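Local coordinates for hydroxylase (Rhodococcus sp., PDB 2OR0), which probably acts as a flavin-dependent monooxygenase of the acyl-CoA dehydrogenase superfamily, inserting one atom of molecular oxygen into its substrate, at residues A62-Q67 with G72-H77; S156-C161 with K210-D215; E354-A357 with G362-H365. All blocks are in the same frame, centred on the assembly; numbering follows the deposited sequence.

In the fold
The three contacts sample the architecture of an acyl-CoA dehydrogenase-like chain: an N-terminal helical part, a central beta-rich part and a C-terminal helical part. Contact 1 folds the loop between helices 51-60 and 78-91 back on itself. Contact 2 ties the 3-10 turn after strand 145-155 to strand 210-214, and its nearest atoms lie about 8 Å from those of contact 1. Contact 3, at the far end of helix 331-356, sits across the chain's centre from contact 1, their centres about 36 Å apart, and about 33 Å from the centre of contact 2. Each contact joins a loop or turn to a nearby part of the chain.

Contact 1. Residues A62-Q67 with G72-H77; sequences AIRLLQ and GGYEVH
The carbonyl oxygen of R64 is gripped by two backbone N-H groups, one local and one from the returning chain. Y74 N donates to R64 O at 2.9 Å across the contact, tilted from the carbonyl plane, while Q67 N closes the type I turn R64-Q67 on the same oxygen from the opposite face of that plane. Two residues on, V76 N donates to L65 O at 3.0 Å, with a C=O...N angle of 166°, nearly in line with the carbonyl. E75 N reaches Q67 O in a weak bond, and G73 CA makes a CA-H...O contact of 3.2 Å with that same Q67 oxygen.

Bent at chi3 (-58°), the R64 chain turns its guanidinium so that G72 O lies over one face, and R64 CD comes within 3.5 Å of that oxygen. The Y74 ring leans against the start of the same arginine, Y74 CE2 resting 3.9 Å from R64 CB. The ring and the R64 guanidinium are turned 73° apart. At its far end the tyrosine hydroxyl is hydrogen-bonded to R28. On the apolar side, V76 CG2 packs against L65 CD2 at 4.0 Å and also meets L66 CD2; F81 of helix 78-91 touches all three residues. The amide of Q67 is held by the backbone oxygens of Y71 and N125. H77 then caps the next helix, its ND1 accepting from R79 N. This is a compact loop in which a beta turn is clasped by a later length of the same connection, joining helix 51-60 to the N-capped start of helix 78-91.

Contact 2. Residues S156-C161 with K210-D215; sequences SGTDHC and KDLIVD
With chi1 of -66°, D159 sets its carboxylate beside its own backbone N, and K210 runs out almost fully extended beyond CG until its ammonium meets that carboxylate. The lysine runs roughly perpendicular to the aspartate. K210 NZ donates to D159 OD2 at 2.9 Å, and that oxygen accepts through its syn lone pair, on the side of the other oxygen; a weak second bond to D159 OD1, at 3.3 Å, makes the salt bridge lopsidedly two-pronged. Because E196 forms another salt bridge with the same group, the ammonium is shared by two carboxylates, which would be expected to favour its charged form.

Strand 210-214 pairs antiparallel with strand 145-155 in the mixed sheet of the central beta-rich part of the acyl-CoA dehydrogenase fold. Just beyond strand 145-155 the chain makes the short 3-10 turn 158-160, so the salt bridge joins the turn at the end of one strand to its neighbour.

Beside the salt bridge, T158 and L212 lie alongside one another, pointing opposite ways. L212 CD2 presses against T158 OG1 at 3.4 Å, and the methyl T158 CG2 is 4.2 Å from that same leucine carbon. The threonine hydroxyl has its polar partner in S155 OG, and the leucine also rests on I194. T158 CG2 completes the packing by touching K210 CB, likewise at 4.2 Å, where the lysine's apolar stem begins.

Contact 3. Residues E354-A357 with G362-H365; sequences EIFA and GALH
Apolar packing joins F356 to A363 and L364. F356 CZ meets L364 CD2 at 4.1 Å, and F356 CE2 is almost as near to the same methyl. The leucine approaches the ring obliquely, its side chain set nearly square to that of the phenylalanine. A363 adds its methyl, with A363 CB standing 4.2 Å from F356 CE1. What carries the ring to these partners is the first torsion of F356: CG lies anti to the backbone N (chi1 -168°), and the ring reaches across to the later segment although the two backbones stay well apart, with 7.7 Å between F356 CA and A363 CA.

Both segments belong to the C-terminal helical part of the acyl-CoA dehydrogenase fold, where the chain passes from helix 331-356 through a 3-10 segment to helix 370-381. That next helix meets F356 as well: W374 stacks with its ring, and M370 and Q371 touch it.

Polar atoms take part at the rim of the ring. A363 O sits at its edge, near its plane, 3.6 Å from F356 CE1, facing the slightly positive C-H rim. Just past the 3-10 segment 362-364, H365 N donates to G362 O at 3.3 Å, and H365 ND1 adds a weak bond to that same oxygen, which holds the imidazole with its edge toward G362.

Contact 1. Residues A62-Q67 with G72-H77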
ATOM      1  N   ALA A  62       2.428 -14.040   0.317  1.00 34.59           N
ATOM      2  CA  ALA A  62       1.961 -12.719  -0.158  1.00 34.90           C
ATOM      3  C   ALA A  62       3.026 -11.615  -0.248  1.00 34.69           C
ATOM      4  O   ALA A  62       3.006 -10.807  -1.180  1.00 35.38           O
ATOM      5  CB  ALA A  62       0.777 -12.233   0.665  1.00 34.60           C
ATOM      6  N   ILE A  63       3.942 -11.560   0.714  1.00 34.26           N
ATOM      7  CA  ILE A  63       4.965 -10.514   0.709  1.00 33.83           C
ATOM      8  C   ILE A  63       6.062 -10.793  -0.331  1.00 34.64           C
ATOM      9  O   ILE A  63       6.767  -9.877  -0.758  1.00 34.86           O
ATOM     10  CB  ILE A  63       5.549 -10.303   2.128  1.00 33.80           C
ATOM     11  CG1 ILE A  63       4.410 -10.112   3.149  1.00 33.91           C
ATOM     12  CG2 ILE A  63       6.604  -9.174   2.159  1.00 31.82           C
ATOM     13  CD1 ILE A  63       3.478  -8.939   2.875  1.00 32.76           C
ATOM     14  N   ARG A  64       6.173 -12.047  -0.773  1.00 34.53           N
ATOM     15  CA  ARG A  64       7.134 -12.415  -1.810  1.00 34.65           C
ATOM     16  C   ARG A  64       6.645 -12.216  -3.257  1.00 33.75           C
ATOM     17  O   ARG A  64       7.390 -12.484  -4.230  1.00 32.37           O
ATOM     18  CB  ARG A  64       7.585 -13.851  -1.580  1.00 35.84           C
ATOM     19  CG  ARG A  64       8.573 -13.941  -0.412  1.00 39.94           C
ATOM     20  CD  ARG A  64       9.140 -15.327  -0.256  1.00 45.70           C
ATOM     21  NE  ARG A  64       8.078 -16.301  -0.051  1.00 51.12           N
ATOM     22  CZ  ARG A  64       8.283 -17.544   0.368  1.00 56.08           C
ATOM     23  NH1 ARG A  64       9.531 -17.959   0.638  1.00 57.33           N
ATOM     24  NH2 ARG A  64       7.241 -18.370   0.521  1.00 57.40           N
ATOM     25  N   LEU A  65       5.414 -11.724  -3.394  1.00 32.63           N
ATOM     26  CA  LEU A  65       4.812 -11.450  -4.705  1.00 32.44           C
ATOM     27  C   LEU A  65       5.719 -10.700  -5.677  1.00 32.00           C
ATOM     28  O   LEU A  65       5.849 -11.095  -6.838  1.00 32.24           O
ATOM     29  CB  LEU A  65       3.466 -10.717  -4.560  1.00 32.83           C
ATOM     30  CG  LEU A  65       2.262 -11.550  -4.089  1.00 33.34           C
ATOM     31  CD1 LEU A  65       1.102 -10.640  -3.667  1.00 32.24           C
ATOM     32  CD2 LEU A  65       1.820 -12.532  -5.159  1.00 34.54           C
ATOM     33  N   LEU A  66       6.355  -9.632  -5.202  1.00 31.68           N
ATOM     34  CA  LEU A  66       7.172  -8.781  -6.053  1.00 32.27           C
ATOM     35  C   LEU A  66       8.663  -8.927  -5.730  1.00 32.91           C
ATOM     36  O   LEU A  66       9.474  -8.099  -6.130  1.00 33.34           O
ATOM     37  CB  LEU A  66       6.747  -7.317  -5.909  1.00 31.47           C
ATOM     38  CG  LEU A  66       5.273  -6.961  -6.169  1.00 32.61           C
ATOM     39  CD1 LEU A  66       5.023  -5.519  -5.746  1.00 29.91           C
ATOM     40  CD2 LEU A  66       4.860  -7.208  -7.653  1.00 29.03           C
ATOM     41  N   GLN A  67       9.002  -9.975  -4.988  1.00 34.05           N
ATOM     42  CA  GLN A  67      10.379 -10.249  -4.579  1.00 34.96           C
ATOM     43  C   GLN A  67      11.155 -10.942  -5.728  1.00 35.44           C
ATOM     44  O   GLN A  67      10.549 -11.696  -6.495  1.00 34.76           O
ATOM     45  CB  GLN A  67      10.336 -11.145  -3.350  1.00 34.61           C
ATOM     46  CG  GLN A  67      11.628 -11.251  -2.556  1.00 35.87           C
ATOM     47  CD  GLN A  67      11.358 -11.590  -1.105  1.00 37.36           C
ATOM     48  OE1 GLN A  67      10.470 -10.995  -0.474  1.00 37.64           O
ATOM     49  NE2 GLN A  67      12.114 -12.548  -0.558  1.00 35.67           N
ATOM     50  N   GLY A  72      13.628 -16.203  -3.448  1.00 38.68           N
ATOM     51  CA  GLY A  72      12.404 -16.942  -3.120  1.00 37.89           C
ATOM     52  C   GLY A  72      11.109 -16.283  -3.586  1.00 37.97           C
ATOM     53  O   GLY A  72      10.014 -16.788  -3.285  1.00 38.64           O
ATOM     54  N   GLY A  73      11.235 -15.188  -4.337  1.00 37.28           N
ATOM     55  CA  GLY A  73      10.099 -14.365  -4.728  1.00 36.80           C
ATOM     56  C   GLY A  73       9.441 -14.873  -5.996  1.00 37.07           C
ATOM     57  O   GLY A  73       9.950 -15.790  -6.634  1.00 36.40           O
ATOM     58  N   TYR A  74       8.315 -14.270  -6.367  1.00 36.67           N
ATOM     59  CA  TYR A  74       7.531 -14.745  -7.511  1.00 36.91           C
ATOM     60  C   TYR A  74       7.557 -13.835  -8.708  1.00 36.33           C
ATOM     61  O   TYR A  74       7.085 -14.230  -9.761  1.00 36.90           O
ATOM     62  CB  TYR A  74       6.075 -15.004  -7.124  1.00 37.38           C
ATOM     63  CG  TYR A  74       5.936 -15.896  -5.945  1.00 38.51           C
ATOM     64  CD1 TYR A  74       6.375 -17.218  -5.990  1.00 40.16           C
ATOM     65  CD2 TYR A  74       5.378 -15.426  -4.770  1.00 38.26           C
ATOM     66  CE1 TYR A  74       6.252 -18.043  -4.878  1.00 40.78           C
ATOM     67  CE2 TYR A  74       5.253 -16.239  -3.662  1.00 38.70           C
ATOM     68  CZ  TYR A  74       5.693 -17.530  -3.719  1.00 39.97           C
ATOM     69  OH  TYR A  74       5.556 -18.320  -2.606  1.00 41.57           O
ATOM     70  N   GLU A  75       8.109 -12.630  -8.561  1.00 35.82           N
ATOM     71  CA  GLU A  75       8.079 -11.609  -9.621  1.00 35.47           C
ATOM     72  C   GLU A  75       6.789 -11.549 -10.442  1.00 34.91           C
ATOM     73  O   GLU A  75       6.835 -11.416 -11.678  1.00 34.53           O
ATOM     74  CB  GLU A  75       9.291 -11.737 -10.558  1.00 36.05           C
ATOM     75  CG  GLU A  75      10.613 -11.838  -9.809  1.00 37.58           C
ATOM     76  CD  GLU A  75      11.806 -12.180 -10.707  1.00 37.80           C
ATOM     77  OE1 GLU A  75      11.691 -12.074 -11.953  1.00 40.62           O
ATOM     78  OE2 GLU A  75      12.861 -12.542 -10.137  1.00 40.76           O
ATOM     79  N   VAL A  76       5.637 -11.589  -9.762  1.00 33.86           N
ATOM     80  CA  VAL A  76       4.342 -11.550 -10.464  1.00 32.57           C
ATOM     81  C   VAL A  76       4.133 -10.273 -11.291  1.00 32.28           C
ATOM     82  O   VAL A  76       4.784  -9.251 -11.059  1.00 32.15           O
ATOM     83  CB  VAL A  76       3.129 -11.870  -9.517  1.00 32.53           C
ATOM     84  CG1 VAL A  76       3.385 -13.164  -8.768  1.00 33.00           C
ATOM     85  CG2 VAL A  76       2.847 -10.731  -8.536  1.00 31.18           C
ATOM     86  N   HIS A  77       3.240 -10.361 -12.283  1.00 31.49           N
ATOM     87  CA  HIS A  77       2.783  -9.216 -13.058  1.00 30.95           C
ATOM     88  C   HIS A  77       2.071  -8.283 -12.060  1.00 30.35           C
ATOM     89  O   HIS A  77       1.381  -8.766 -11.172  1.00 29.93           O
ATOM     90  CB  HIS A  77       1.781  -9.704 -14.126  1.00 30.67           C
ATOM     91  CG  HIS A  77       1.346  -8.647 -15.087  1.00 30.86           C
ATOM     92  ND1 HIS A  77       0.315  -7.769 -14.821  1.00 29.34           N
ATOM     93  CD2 HIS A  77       1.809  -8.320 -16.315  1.00 30.88           C
ATOM     94  CE1 HIS A  77       0.168  -6.946 -15.842  1.00 29.52           C
ATOM     95  NE2 HIS A  77       1.064  -7.256 -16.762  1.00 29.33           N
TER

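Contact 2. Residues S156-C161 with K210-D215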
ATOM      1  N   SER A 156       3.570   0.871   8.938  1.00 29.59           N
ATOM      2  CA  SER A 156       2.586  -0.224   8.934  1.00 29.82           C
ATOM      3  C   SER A 156       3.235  -1.585   9.132  1.00 29.89           C
ATOM      4  O   SER A 156       4.246  -1.868   8.500  1.00 30.04           O
ATOM      5  CB  SER A 156       1.794  -0.231   7.608  1.00 30.11           C
ATOM      6  OG  SER A 156       1.153   1.007   7.411  1.00 31.79           O
ATOM      7  N   GLY A 157       2.641  -2.429   9.983  1.00 30.72           N
ATOM      8  CA  GLY A 157       3.128  -3.800  10.193  1.00 30.97           C
ATOM      9  C   GLY A 157       4.477  -3.889  10.911  1.00 31.81           C
ATOM     10  O   GLY A 157       5.091  -4.949  10.948  1.00 32.61           O
ATOM     11  N   THR A 158       4.922  -2.778  11.500  1.00 31.99           N
ATOM     12  CA  THR A 158       6.305  -2.621  11.970  1.00 30.83           C
ATOM     13  C   THR A 158       6.776  -3.645  13.018  1.00 31.79           C
ATOM     14  O   THR A 158       7.945  -4.050  12.992  1.00 30.80           O
ATOM     15  CB  THR A 158       6.596  -1.152  12.409  1.00 31.30           C
ATOM     16  OG1 THR A 158       7.996  -0.893  12.316  1.00 30.25           O
ATOM     17  CG2 THR A 158       6.091  -0.837  13.821  1.00 27.97           C
ATOM     18  N   ASP A 159       5.870  -4.073  13.905  1.00 31.61           N
ATOM     19  CA  ASP A 159       6.185  -5.105  14.899  1.00 33.22           C
ATOM     20  C   ASP A 159       6.624  -6.424  14.268  1.00 33.65           C
ATOM     21  O   ASP A 159       7.230  -7.269  14.940  1.00 33.09           O
ATOM     22  CB  ASP A 159       4.978  -5.380  15.808  1.00 33.54           C
ATOM     23  CG  ASP A 159       4.623  -4.185  16.688  1.00 35.72           C
ATOM     24  OD1 ASP A 159       5.493  -3.753  17.468  1.00 35.87           O
ATOM     25  OD2 ASP A 159       3.479  -3.675  16.593  1.00 39.49           O
ATOM     26  N   HIS A 160       6.296  -6.607  12.986  1.00 33.56           N
ATOM     27  CA  HIS A 160       6.554  -7.879  12.309  1.00 33.51           C
ATOM     28  C   HIS A 160       7.699  -7.777  11.297  1.00 33.72           C
ATOM     29  O   HIS A 160       7.984  -8.723  10.547  1.00 34.29           O
ATOM     30  CB  HIS A 160       5.256  -8.370  11.661  1.00 33.28           C
ATOM     31  CG  HIS A 160       4.174  -8.664  12.653  1.00 32.81           C
ATOM     32  ND1 HIS A 160       4.204  -9.771  13.478  1.00 31.78           N
ATOM     33  CD2 HIS A 160       3.038  -7.989  12.966  1.00 31.65           C
ATOM     34  CE1 HIS A 160       3.127  -9.767  14.250  1.00 31.79           C
ATOM     35  NE2 HIS A 160       2.405  -8.701  13.956  1.00 30.90           N
ATOM     36  N   CYS A 161       8.352  -6.618  11.293  1.00 33.46           N
ATOM     37  CA  CYS A 161       9.439  -6.327  10.377  1.00 33.61           C
ATOM     38  C   CYS A 161      10.777  -6.271  11.125  1.00 34.25           C
ATOM     39  O   CYS A 161      10.830  -5.879  12.300  1.00 34.14           O
ATOM     40  CB  CYS A 161       9.183  -5.009   9.655  1.00 33.10           C
ATOM     41  SG  CYS A 161       7.661  -4.997   8.626  1.00 31.90           S
ATOM     42  N   LYS A 210       2.788   2.187  13.976  1.00 25.60           N
ATOM     43  CA  LYS A 210       3.433   2.990  15.031  1.00 26.44           C
ATOM     44  C   LYS A 210       4.527   3.923  14.509  1.00 26.83           C
ATOM     45  O   LYS A 210       4.980   3.778  13.365  1.00 26.28           O
ATOM     46  CB  LYS A 210       3.987   2.050  16.114  1.00 25.84           C
ATOM     47  CG  LYS A 210       2.892   1.355  16.939  1.00 26.66           C
ATOM     48  CD  LYS A 210       3.467   0.150  17.676  1.00 29.12           C
ATOM     49  CE  LYS A 210       2.402  -0.743  18.263  1.00 34.76           C
ATOM     50  NZ  LYS A 210       3.061  -1.954  18.841  1.00 38.38           N
ATOM     51  N   ASP A 211       4.888   4.915  15.332  1.00 26.92           N
ATOM     52  CA  ASP A 211       6.031   5.777  15.085  1.00 27.91           C
ATOM     53  C   ASP A 211       7.339   5.008  15.290  1.00 28.31           C
ATOM     54  O   ASP A 211       7.417   4.098  16.128  1.00 28.47           O
ATOM     55  CB  ASP A 211       6.031   6.973  16.057  1.00 27.76           C
ATOM     56  CG  ASP A 211       4.947   8.021  15.734  1.00 29.95           C
ATOM     57  OD1 ASP A 211       3.994   7.758  14.932  1.00 30.32           O
ATOM     58  OD2 ASP A 211       5.046   9.124  16.310  1.00 29.58           O
ATOM     59  N   LEU A 212       8.362   5.405  14.545  1.00 28.89           N
ATOM     60  CA  LEU A 212       9.730   4.933  14.747  1.00 28.55           C
ATOM     61  C   LEU A 212      10.626   6.132  15.044  1.00 28.61           C
ATOM     62  O   LEU A 212      10.478   7.181  14.424  1.00 27.98           O
ATOM     63  CB  LEU A 212      10.268   4.258  13.470  1.00 28.90           C
ATOM     64  CG  LEU A 212       9.602   3.053  12.783  1.00 30.25           C
ATOM     65  CD1 LEU A 212      10.526   2.478  11.714  1.00 30.27           C
ATOM     66  CD2 LEU A 212       9.176   1.955  13.753  1.00 31.78           C
ATOM     67  N   ILE A 213      11.579   5.949  15.959  1.00 28.85           N
ATOM     68  CA  ILE A 213      12.582   6.977  16.285  1.00 29.48           C
ATOM     69  C   ILE A 213      14.005   6.456  16.051  1.00 29.38           C
ATOM     70  O   ILE A 213      14.328   5.329  16.434  1.00 28.68           O
ATOM     71  CB  ILE A 213      12.471   7.460  17.761  1.00 29.11           C
ATOM     72  CG1 ILE A 213      11.281   8.409  17.912  1.00 30.19           C
ATOM     73  CG2 ILE A 213      13.730   8.274  18.177  1.00 29.72           C
ATOM     74  CD1 ILE A 213      11.048   8.865  19.366  1.00 30.55           C
ATOM     75  N   VAL A 214      14.836   7.292  15.441  1.00 29.79           N
ATOM     76  CA  VAL A 214      16.275   7.037  15.323  1.00 30.52           C
ATOM     77  C   VAL A 214      17.034   8.208  15.975  1.00 31.41           C
ATOM     78  O   VAL A 214      16.793   9.374  15.631  1.00 31.19           O
ATOM     79  CB  VAL A 214      16.693   6.825  13.822  1.00 30.69           C
ATOM     80  CG1 VAL A 214      18.191   6.523  13.700  1.00 31.39           C
ATOM     81  CG2 VAL A 214      15.901   5.667  13.188  1.00 28.82           C
ATOM     82  N   ASP A 215      17.933   7.895  16.917  1.00 32.20           N
ATOM     83  CA  ASP A 215      18.719   8.922  17.636  1.00 33.06           C
ATOM     84  C   ASP A 215      20.027   9.312  16.933  1.00 33.47           C
ATOM     85  O   ASP A 215      20.471  10.470  17.034  1.00 34.12           O
ATOM     86  CB  ASP A 215      19.023   8.487  19.085  1.00 33.24           C
ATOM     87  CG  ASP A 215      17.847   8.706  20.026  1.00 34.95           C
ATOM     88  OD1 ASP A 215      16.916   9.441  19.645  1.00 34.31           O
ATOM     89  OD2 ASP A 215      17.840   8.121  21.143  1.00 36.83           O
TER

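Contact 3. Residues E354-A357 with G362-H365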
ATOM      1  N   GLU A 354     -21.884   5.654   0.708  1.00 22.34           N
ATOM      2  CA  GLU A 354     -23.272   5.673   0.284  1.00 23.43           C
ATOM      3  C   GLU A 354     -24.001   4.429   0.807  1.00 23.25           C
ATOM      4  O   GLU A 354     -25.138   4.509   1.221  1.00 23.36           O
ATOM      5  CB  GLU A 354     -23.389   5.813  -1.252  1.00 22.93           C
ATOM      6  CG  GLU A 354     -22.958   7.171  -1.748  1.00 28.57           C
ATOM      7  CD  GLU A 354     -23.868   8.310  -1.216  1.00 33.02           C
ATOM      8  OE1 GLU A 354     -25.104   8.144  -1.191  1.00 35.21           O
ATOM      9  OE2 GLU A 354     -23.350   9.375  -0.830  1.00 36.98           O
ATOM     10  N   ILE A 355     -23.345   3.279   0.813  1.00 24.06           N
ATOM     11  CA  ILE A 355     -24.022   2.088   1.349  1.00 25.14           C
ATOM     12  C   ILE A 355     -24.018   2.028   2.874  1.00 24.70           C
ATOM     13  O   ILE A 355     -24.969   1.524   3.461  1.00 24.43           O
ATOM     14  CB  ILE A 355     -23.505   0.768   0.754  1.00 25.57           C
ATOM     15  CG1 ILE A 355     -21.983   0.648   0.918  1.00 27.15           C
ATOM     16  CG2 ILE A 355     -23.907   0.661  -0.718  1.00 26.70           C
ATOM     17  CD1 ILE A 355     -21.448  -0.758   0.529  1.00 27.41           C
ATOM     18  N   PHE A 356     -22.968   2.551   3.507  1.00 23.83           N
ATOM     19  CA  PHE A 356     -22.937   2.589   4.968  1.00 23.85           C
ATOM     20  C   PHE A 356     -24.095   3.451   5.489  1.00 23.15           C
ATOM     21  O   PHE A 356     -24.734   3.109   6.474  1.00 23.93           O
ATOM     22  CB  PHE A 356     -21.583   3.096   5.506  1.00 22.97           C
ATOM     23  CG  PHE A 356     -21.414   2.883   7.016  1.00 24.37           C
ATOM     24  CD1 PHE A 356     -21.343   1.587   7.553  1.00 23.89           C
ATOM     25  CD2 PHE A 356     -21.330   3.961   7.883  1.00 21.72           C
ATOM     26  CE1 PHE A 356     -21.209   1.366   8.939  1.00 23.47           C
ATOM     27  CE2 PHE A 356     -21.181   3.760   9.283  1.00 22.27           C
ATOM     28  CZ  PHE A 356     -21.124   2.463   9.811  1.00 21.30           C
ATOM     29  N   ALA A 357     -24.356   4.566   4.832  1.00 22.80           N
ATOM     30  CA  ALA A 357     -25.459   5.431   5.223  1.00 24.00           C
ATOM     31  C   ALA A 357     -26.843   4.743   5.095  1.00 25.00           C
ATOM     32  O   ALA A 357     -27.827   5.256   5.626  1.00 25.51           O
ATOM     33  CB  ALA A 357     -25.451   6.690   4.404  1.00 23.30           C
ATOM     34  N   GLY A 362     -28.136  -0.751  13.392  1.00 26.46           N
ATOM     35  CA  GLY A 362     -27.430  -1.991  13.735  1.00 26.09           C
ATOM     36  C   GLY A 362     -25.999  -2.061  13.181  1.00 25.44           C
ATOM     37  O   GLY A 362     -25.120  -2.624  13.801  1.00 25.13           O
ATOM     38  N   ALA A 363     -25.760  -1.462  12.013  1.00 25.34           N
ATOM     39  CA  ALA A 363     -24.429  -1.431  11.414  1.00 24.59           C
ATOM     40  C   ALA A 363     -23.446  -0.482  12.164  1.00 24.81           C
ATOM     41  O   ALA A 363     -22.253  -0.436  11.862  1.00 24.54           O
ATOM     42  CB  ALA A 363     -24.535  -1.064   9.941  1.00 23.82           C
ATOM     43  N   LEU A 364     -23.938   0.255  13.149  1.00 24.72           N
ATOM     44  CA  LEU A 364     -23.038   1.096  13.970  1.00 24.93           C
ATOM     45  C   LEU A 364     -22.269   0.288  15.021  1.00 24.67           C
ATOM     46  O   LEU A 364     -21.270   0.749  15.555  1.00 24.44           O
ATOM     47  CB  LEU A 364     -23.836   2.218  14.639  1.00 23.93           C
ATOM     48  CG  LEU A 364     -24.567   3.188  13.691  1.00 23.30           C
ATOM     49  CD1 LEU A 364     -25.346   4.144  14.555  1.00 20.98           C
ATOM     50  CD2 LEU A 364     -23.571   3.921  12.701  1.00 19.85           C
ATOM     51  N   HIS A 365     -22.735  -0.922  15.309  1.00 25.58           N
ATOM     52  CA  HIS A 365     -22.155  -1.720  16.398  1.00 26.34           C
ATOM     53  C   HIS A 365     -20.842  -2.385  15.991  1.00 26.39           C
ATOM     54  O   HIS A 365     -20.749  -2.988  14.910  1.00 25.86           O
ATOM     55  CB  HIS A 365     -23.197  -2.721  16.921  1.00 26.26           C
ATOM     56  CG  HIS A 365     -24.347  -2.054  17.624  1.00 28.85           C
ATOM     57  ND1 HIS A 365     -25.390  -1.449  16.948  1.00 30.17           N
ATOM     58  CD2 HIS A 365     -24.587  -1.850  18.942  1.00 27.17           C
ATOM     59  CE1 HIS A 365     -26.216  -0.894  17.822  1.00 30.68           C
ATOM     60  NE2 HIS A 365     -25.751  -1.127  19.039  1.00 31.23           N
TER